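Succinylglutamate desuccinylase/aspartoacylase (Ruegeria sp. TM1040, PDB 3NA6) probably hydrolyses an acyl-amide bond, as do the zinc-dependent enzymes of the succinylglutamate desuccinylase/aspartoacylase family. Local coordinates at residues 58-64 against 143-149; 80-85 against 237-241; 152-158 against 208-213. One frame throughout, in Å; residues are numbered along the deposited sequence.

Contact 1: residues 58-64 against 143-149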
# COMPACT_ATOMS: atom_id res chain seq x y z
N ASN A 58 11.79 -8.88 -21.73
CA ASN A 58 11.62 -10.12 -21.00
C ASN A 58 11.51 -9.74 -19.51
O ASN A 58 10.65 -10.26 -18.78
CB ASN A 58 12.85 -11.01 -21.29
CG ASN A 58 12.78 -12.37 -20.62
OD1 ASN A 58 12.37 -12.48 -19.46
ND2 ASN A 58 13.23 -13.43 -21.35
N HIS A 59 12.42 -8.86 -19.08
CA HIS A 59 12.31 -8.12 -17.82
C HIS A 59 11.90 -6.69 -18.14
O HIS A 59 12.48 -6.07 -19.03
CB HIS A 59 13.66 -8.10 -17.09
CG HIS A 59 14.12 -9.46 -16.68
ND1 HIS A 59 15.43 -9.88 -16.80
CD2 HIS A 59 13.42 -10.52 -16.19
CE1 HIS A 59 15.51 -11.14 -16.38
NE2 HIS A 59 14.32 -11.54 -15.98
N GLY A 60 10.96 -6.15 -17.38
CA GLY A 60 10.29 -4.90 -17.74
C GLY A 60 11.10 -3.62 -17.55
O GLY A 60 10.71 -2.59 -18.06
N ASP A 61 12.22 -3.70 -16.81
CA ASP A 61 13.09 -2.54 -16.53
C ASP A 61 14.41 -2.56 -17.32
O ASP A 61 15.45 -2.02 -16.88
CB ASP A 61 13.31 -2.40 -15.00
CG ASP A 61 14.02 -3.61 -14.35
OD1 ASP A 61 14.11 -4.70 -14.98
OD2 ASP A 61 14.50 -3.48 -13.20
N GLU A 62 14.35 -3.15 -18.52
CA GLU A 62 15.52 -3.34 -19.40
C GLU A 62 15.17 -2.80 -20.80
O GLU A 62 14.35 -3.39 -21.50
CB GLU A 62 15.88 -4.83 -19.45
CG GLU A 62 16.41 -5.34 -18.07
CD GLU A 62 16.64 -6.85 -18.01
OE1 GLU A 62 16.77 -7.51 -19.08
OE2 GLU A 62 16.70 -7.40 -16.87
N TYR A 63 15.78 -1.69 -21.20
CA TYR A 63 15.21 -0.82 -22.24
C TYR A 63 15.87 -0.81 -23.60
O TYR A 63 15.26 -0.36 -24.54
CB TYR A 63 15.15 0.62 -21.72
CG TYR A 63 14.20 0.71 -20.53
CD1 TYR A 63 12.84 0.74 -20.73
CD2 TYR A 63 14.67 0.72 -19.24
CE1 TYR A 63 11.94 0.78 -19.66
CE2 TYR A 63 13.78 0.79 -18.15
CZ TYR A 63 12.44 0.80 -18.38
OH TYR A 63 11.58 0.84 -17.33
N GLU A 64 17.11 -1.27 -23.72
CA GLU A 64 17.79 -1.18 -25.02
C GLU A 64 17.05 -1.97 -26.12
O GLU A 64 16.85 -1.48 -27.24
CB GLU A 64 19.24 -1.66 -24.97
CG GLU A 64 20.30 -0.70 -24.36
CD GLU A 64 20.28 -0.68 -22.83
OE1 GLU A 64 19.49 -1.46 -22.24
OE2 GLU A 64 21.07 0.12 -22.24
N ASP A 143 16.69 -12.42 -28.01
CA ASP A 143 16.12 -12.01 -26.73
C ASP A 143 17.07 -11.06 -25.99
O ASP A 143 18.10 -11.48 -25.48
CB ASP A 143 15.80 -13.23 -25.85
CG ASP A 143 14.98 -12.87 -24.59
OD1 ASP A 143 13.97 -12.13 -24.66
OD2 ASP A 143 15.37 -13.34 -23.51
N PHE A 144 16.68 -9.79 -25.92
CA PHE A 144 17.51 -8.72 -25.37
C PHE A 144 17.36 -8.66 -23.87
O PHE A 144 16.24 -8.71 -23.35
CB PHE A 144 17.07 -7.34 -25.91
CG PHE A 144 17.46 -7.08 -27.33
CD1 PHE A 144 18.67 -6.50 -27.63
CD2 PHE A 144 16.61 -7.41 -28.38
CE1 PHE A 144 19.02 -6.22 -28.93
CE2 PHE A 144 16.97 -7.16 -29.68
CZ PHE A 144 18.18 -6.55 -29.96
N HIS A 145 18.49 -8.57 -23.18
CA HIS A 145 18.53 -8.23 -21.78
C HIS A 145 19.51 -7.10 -21.49
O HIS A 145 20.41 -6.83 -22.27
CB HIS A 145 18.93 -9.42 -20.92
CG HIS A 145 17.88 -10.49 -20.85
ND1 HIS A 145 17.09 -10.69 -19.75
CD2 HIS A 145 17.50 -11.41 -21.77
CE1 HIS A 145 16.25 -11.68 -19.99
NE2 HIS A 145 16.48 -12.14 -21.21
N SER A 146 19.28 -6.47 -20.34
CA SER A 146 20.18 -5.49 -19.73
C SER A 146 20.11 -5.74 -18.21
O SER A 146 19.36 -6.61 -17.76
CB SER A 146 19.75 -4.07 -20.11
OG SER A 146 19.73 -4.01 -21.54
N GLY A 147 20.92 -5.02 -17.43
CA GLY A 147 20.98 -5.28 -16.00
C GLY A 147 19.71 -5.05 -15.21
O GLY A 147 19.47 -5.73 -14.22
N GLY A 148 18.89 -4.11 -15.65
CA GLY A 148 17.73 -3.70 -14.88
C GLY A 148 18.12 -2.63 -13.87
O GLY A 148 19.27 -2.21 -13.83
N LYS A 149 17.17 -2.25 -13.01
CA LYS A 149 17.37 -1.15 -12.05
C LYS A 149 18.51 -1.39 -11.05
O LYS A 149 19.07 -0.46 -10.51
CB LYS A 149 16.07 -0.87 -11.29
CG LYS A 149 15.05 -0.05 -12.07
CD LYS A 149 13.70 0.04 -11.30
CE LYS A 149 12.76 1.02 -11.98
NZ LYS A 149 11.44 1.02 -11.36
O HOH W 1 13.72 -9.49 -23.85
O HOH W 2 14.89 -7.99 -20.93
O HOH W 3 18.14 -1.72 -17.28
O HOH W 4 14.98 -5.81 -22.65

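Contact 2: residues 80-85 against 237-241. With CA (calcium ion), chain C.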
# COMPACT_ATOMS: atom_id res chain seq x y z
N ASP A 80 11.82 -4.93 -47.79
CA ASP A 80 13.21 -5.03 -47.30
C ASP A 80 13.49 -6.41 -46.71
O ASP A 80 14.64 -6.71 -46.40
CB ASP A 80 13.49 -4.05 -46.13
CG ASP A 80 13.20 -2.57 -46.45
OD1 ASP A 80 13.38 -2.16 -47.63
OD2 ASP A 80 12.86 -1.81 -45.46
N VAL A 81 12.44 -7.21 -46.50
CA VAL A 81 12.46 -8.46 -45.77
C VAL A 81 12.39 -9.66 -46.73
O VAL A 81 11.62 -9.63 -47.69
CB VAL A 81 11.26 -8.51 -44.78
CG1 VAL A 81 11.07 -9.90 -44.19
CG2 VAL A 81 11.47 -7.50 -43.68
N THR A 82 13.22 -10.67 -46.46
CA THR A 82 13.13 -12.00 -47.12
C THR A 82 13.02 -13.05 -46.02
O THR A 82 14.02 -13.50 -45.46
CB THR A 82 14.34 -12.27 -48.01
OG1 THR A 82 15.54 -12.10 -47.24
CG2 THR A 82 14.35 -11.30 -49.24
N GLY A 83 11.78 -13.40 -45.68
CA GLY A 83 11.51 -14.20 -44.49
C GLY A 83 10.42 -13.51 -43.68
O GLY A 83 9.51 -12.90 -44.25
N ARG A 84 10.55 -13.62 -42.37
CA ARG A 84 9.56 -13.10 -41.45
C ARG A 84 10.19 -12.59 -40.19
O ARG A 84 11.03 -13.27 -39.58
CB ARG A 84 8.55 -14.17 -41.10
CG ARG A 84 7.46 -13.68 -40.10
CD ARG A 84 6.28 -14.62 -40.03
NE ARG A 84 6.69 -16.00 -39.78
CZ ARG A 84 5.86 -16.99 -39.44
NH1 ARG A 84 4.56 -16.77 -39.28
NH2 ARG A 84 6.35 -18.20 -39.26
N LEU A 85 9.77 -11.40 -39.78
CA LEU A 85 10.08 -10.87 -38.45
C LEU A 85 8.83 -10.93 -37.56
O LEU A 85 7.81 -10.41 -37.92
CB LEU A 85 10.57 -9.42 -38.58
CG LEU A 85 11.80 -9.18 -39.46
CD1 LEU A 85 12.00 -7.67 -39.68
CD2 LEU A 85 13.06 -9.81 -38.85
N GLY A 237 19.86 -13.88 -42.94
CA GLY A 237 19.37 -13.75 -44.29
C GLY A 237 18.00 -13.10 -44.41
O GLY A 237 17.38 -13.14 -45.47
N ILE A 238 17.52 -12.47 -43.35
CA ILE A 238 16.18 -11.90 -43.38
C ILE A 238 16.18 -10.46 -43.89
O ILE A 238 15.22 -10.03 -44.58
CB ILE A 238 15.51 -11.98 -41.98
CG1 ILE A 238 15.50 -13.44 -41.48
CG2 ILE A 238 14.09 -11.39 -42.04
CD1 ILE A 238 14.92 -13.69 -40.04
N LEU A 239 17.21 -9.70 -43.50
CA LEU A 239 17.45 -8.33 -44.00
C LEU A 239 18.69 -8.42 -44.88
O LEU A 239 19.44 -9.39 -44.79
CB LEU A 239 17.68 -7.32 -42.87
CG LEU A 239 16.53 -7.01 -41.91
CD1 LEU A 239 16.90 -5.94 -40.83
CD2 LEU A 239 15.31 -6.55 -42.69
N GLN A 240 18.88 -7.45 -45.77
CA GLN A 240 20.03 -7.48 -46.67
C GLN A 240 20.88 -6.26 -46.39
O GLN A 240 20.42 -5.32 -45.75
CB GLN A 240 19.58 -7.55 -48.14
CG GLN A 240 18.78 -8.90 -48.44
CD GLN A 240 17.26 -8.72 -48.24
OE1 GLN A 240 16.67 -7.82 -48.82
NE2 GLN A 240 16.64 -9.57 -47.41
N GLY A 241 22.13 -6.28 -46.83
CA GLY A 241 23.04 -5.15 -46.62
C GLY A 241 24.37 -5.63 -46.07
O GLY A 241 24.59 -6.82 -45.97
CA CA C . 17.59 -13.58 -47.78
O HOH W 5 15.96 -15.50 -47.05
O HOH W 6 19.58 -12.12 -48.08
O HOH W 7 19.25 -15.51 -47.64
O HOH W 8 16.85 -13.91 -50.17

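Contact 3: residues 152-158 against 208-213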
# COMPACT_ATOMS: atom_id res chain seq x y z
N ASP A 152 24.38 -3.22 -13.52
CA ASP A 152 24.93 -2.65 -14.77
C ASP A 152 26.04 -3.55 -15.25
O ASP A 152 26.76 -4.10 -14.45
CB ASP A 152 25.40 -1.24 -14.51
CG ASP A 152 25.51 -0.39 -15.78
OD1 ASP A 152 25.26 -0.89 -16.89
OD2 ASP A 152 25.92 0.78 -15.63
N PHE A 153 26.12 -3.74 -16.56
CA PHE A 153 27.06 -4.64 -17.19
C PHE A 153 27.80 -3.92 -18.31
O PHE A 153 27.23 -3.03 -18.94
CB PHE A 153 26.33 -5.80 -17.87
CG PHE A 153 25.75 -6.80 -16.95
CD1 PHE A 153 24.45 -6.68 -16.51
CD2 PHE A 153 26.47 -7.92 -16.58
CE1 PHE A 153 23.90 -7.63 -15.69
CE2 PHE A 153 25.89 -8.89 -15.75
CZ PHE A 153 24.59 -8.72 -15.31
N VAL A 154 29.04 -4.32 -18.59
CA VAL A 154 29.64 -3.95 -19.86
C VAL A 154 28.74 -4.53 -20.96
O VAL A 154 28.15 -5.59 -20.76
CB VAL A 154 31.11 -4.45 -20.02
CG1 VAL A 154 32.01 -3.74 -19.01
CG2 VAL A 154 31.21 -5.96 -19.87
N PRO A 155 28.64 -3.85 -22.13
CA PRO A 155 27.65 -4.32 -23.11
C PRO A 155 28.14 -5.51 -23.89
O PRO A 155 29.05 -5.36 -24.72
CB PRO A 155 27.43 -3.11 -23.99
CG PRO A 155 28.77 -2.31 -23.90
CD PRO A 155 29.24 -2.55 -22.50
N PHE A 156 27.58 -6.70 -23.61
CA PHE A 156 27.99 -7.92 -24.34
C PHE A 156 26.86 -8.64 -25.07
O PHE A 156 25.68 -8.55 -24.72
CB PHE A 156 28.83 -8.89 -23.47
CG PHE A 156 28.10 -9.49 -22.32
CD1 PHE A 156 27.29 -10.59 -22.49
CD2 PHE A 156 28.24 -8.97 -21.05
CE1 PHE A 156 26.63 -11.17 -21.39
CE2 PHE A 156 27.58 -9.54 -19.97
CZ PHE A 156 26.78 -10.64 -20.15
N ALA A 157 27.24 -9.35 -26.13
CA ALA A 157 26.39 -10.40 -26.70
C ALA A 157 26.93 -11.74 -26.17
O ALA A 157 28.17 -11.89 -26.04
CB ALA A 157 26.45 -10.36 -28.20
N ALA A 158 26.03 -12.69 -25.90
CA ALA A 158 26.39 -13.97 -25.30
C ALA A 158 25.87 -15.14 -26.12
O ALA A 158 24.75 -15.09 -26.64
CB ALA A 158 25.88 -14.08 -23.88
N THR A 208 21.49 -13.64 -27.43
CA THR A 208 21.12 -12.95 -26.22
C THR A 208 22.18 -11.92 -25.85
O THR A 208 23.31 -11.95 -26.36
CB THR A 208 20.78 -13.91 -25.04
OG1 THR A 208 20.18 -13.17 -23.96
CG2 THR A 208 22.01 -14.68 -24.54
N THR A 209 21.79 -10.97 -25.01
CA THR A 209 22.66 -9.87 -24.62
C THR A 209 22.59 -9.49 -23.13
O THR A 209 21.68 -9.90 -22.37
CB THR A 209 22.21 -8.62 -25.35
OG1 THR A 209 20.96 -8.20 -24.80
CG2 THR A 209 22.04 -8.82 -26.83
N GLU A 210 23.55 -8.66 -22.74
CA GLU A 210 23.40 -7.77 -21.57
C GLU A 210 23.97 -6.43 -22.01
O GLU A 210 25.17 -6.32 -22.13
CB GLU A 210 24.20 -8.28 -20.36
CG GLU A 210 23.64 -9.55 -19.71
CD GLU A 210 22.37 -9.31 -18.89
OE1 GLU A 210 21.90 -8.16 -18.84
OE2 GLU A 210 21.87 -10.27 -18.29
N LEU A 211 23.12 -5.43 -22.29
CA LEU A 211 23.61 -4.22 -22.97
C LEU A 211 23.76 -2.98 -22.11
O LEU A 211 24.00 -1.89 -22.63
CB LEU A 211 22.73 -3.88 -24.17
CG LEU A 211 22.69 -4.93 -25.28
CD1 LEU A 211 21.73 -4.45 -26.37
CD2 LEU A 211 24.09 -5.24 -25.80
N GLY A 212 23.69 -3.13 -20.80
CA GLY A 212 23.94 -2.02 -19.89
C GLY A 212 23.11 -2.29 -18.66
O GLY A 212 23.18 -3.38 -18.08
N GLY A 213 22.30 -1.32 -18.27
CA GLY A 213 21.50 -1.50 -17.06
C GLY A 213 21.17 -0.19 -16.37
O GLY A 213 21.23 0.87 -16.99
O HOH W 9 24.00 -13.74 -29.07

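Contact 1: residues 58-64 against 143-149
H59 and E62, an HxxE pair set by a type I turn, meet H145 in the pattern by which zinc is bound in related aspartoacylases and carboxypeptidases; no metal is modelled at this site, so the role is inferred. The geometric evidence is the meeting of the two imidazoles. H59 ND1 lies 3.5 Å from H145 ND1, and H145 turns its edge toward the face of H59 in an offset edge-to-face pair, planes 75° apart. H59 ND1 donates to E62 OE2 (2.8 Å) from above the carboxylate plane. With its chain extended beyond CG (chi2 174°), E62 reaches the 143-149 backbone, where S146 N gives OE1 a nearly straight bond (3.0 Å, 167°). D143 would form a second shell: its OD2 accepts both from H145 NE2 at 2.8 Å and from N58 ND2 at 3.0 Å, while T55 binds its other oxygen. Two further carboxylates tie the segments, each approached from above its plane. D61 OD2 receives K149 N (2.9 Å), and E64 OE1 receives the S146 hydroxyl, OG (2.7 Å), S221 taking the other E64 oxygen. These loops follow strands 51-55 and 140-143, adjacent and parallel in the mixed sheet. Segment 58-64 leads into helix 64-75, and F144 and E64 both rest against helix 219-235.

Contact 2: residues 80-85 against 237-241
T82 and G237 bind one calcium ion together, through T82 OG1 at 2.6 Å from the metal and G237 O at 2.4 Å, and four waters complete six ligands. The T82 hydroxyl reaches the ion because OG1 lies between the backbone N and the carbonyl carbon (chi1 54°). That torsion turns CG2 toward the amide of Q240, whose NE2 is 3.4 Å from it. The same NE2 also approaches T82 OG1, but at too poor an angle to count as a hydrogen bond; the Q240 chain is bent at chi2 (92°), which folds the amide back over T82. Beside this polar end the backbones are joined by T82 N to I238 O, a nearly straight bond (2.8 Å, 172°), and in return I238 CA sends a CA-H...O contact to T82 O. The apolar side is carried by branch ends. I238 CG2 meets L85 CD2 at 3.7 Å and V81 CG1 at 4.0 Å, the V81 and I238 side chains running alongside each other in the same direction. L239 CD2 touches V81 CG2 at 4.1 Å, and both L239 and L85 touch L233 of helix 219-235. G237, at positive phi, follows that helix in a Schellman motif, so the carbonyl of the Schellman glycine just past the helix, with a threonine just before strand 83-88, holds a largely hydrated calcium.

Contact 3: residues 152-158 against 208-213
F156 and E210 form a hydrogen-bonded antiparallel pair: F156 N to E210 O and E210 N to F156 O are both 2.9 Å. A158 N bonds T208 O, while a water joins T208 N to A158 O, and A157 with T209 is the non-hydrogen-bonded pair between them. Beyond P155 the pairing slackens, since F153 N reaches G212 O by a weak bond only. CA-H...O contacts fill in, among them P155 CA to E210 O (3.3 Å). The CH-pi contacts belong to E210. Its CB lies over the F156 face, 3.8 Å from the centroid. Its CG stands almost on the normal of the F153 ring (4.3 Å from the centroid, 5° off), and the bend at chi2 (-74°) lays the carboxylate over that ring, the two planes 21° apart. Apolar packing is slight: A158 CB meets T208 CG2 at 4.0 Å. F153 also packs on W34 of a third subunit, and the E210 side chain touches H145. This is an antiparallel step within the mixed sheet, strand 156-160 beside 205-210, in an alpha/beta fold consistent with the zinc exopeptidase clan.

Contacts 1 and 3 are buried, their centres about 9 Å apart, and they join: T209 OG1 binds H145 O, and G147 N probably binds G212 O, so 143-149 bridges 58-64 and 208-213. Contact 2 stands apart, with its centre about 25 Å from each of the others, and is only partly buried. All three engage the mixed sheet or the loops leaving it, and helix 219-235 is common to them, packed by F144 and E64, by L85 and L239, and by P155 and L211. Their chemistry follows position: carboxylates and imidazoles gathered as in a probable metal site in contact 1, backbone pairing with aromatic cover in contact 3, and a hydrated calcium next to aliphatic packing in contact 2.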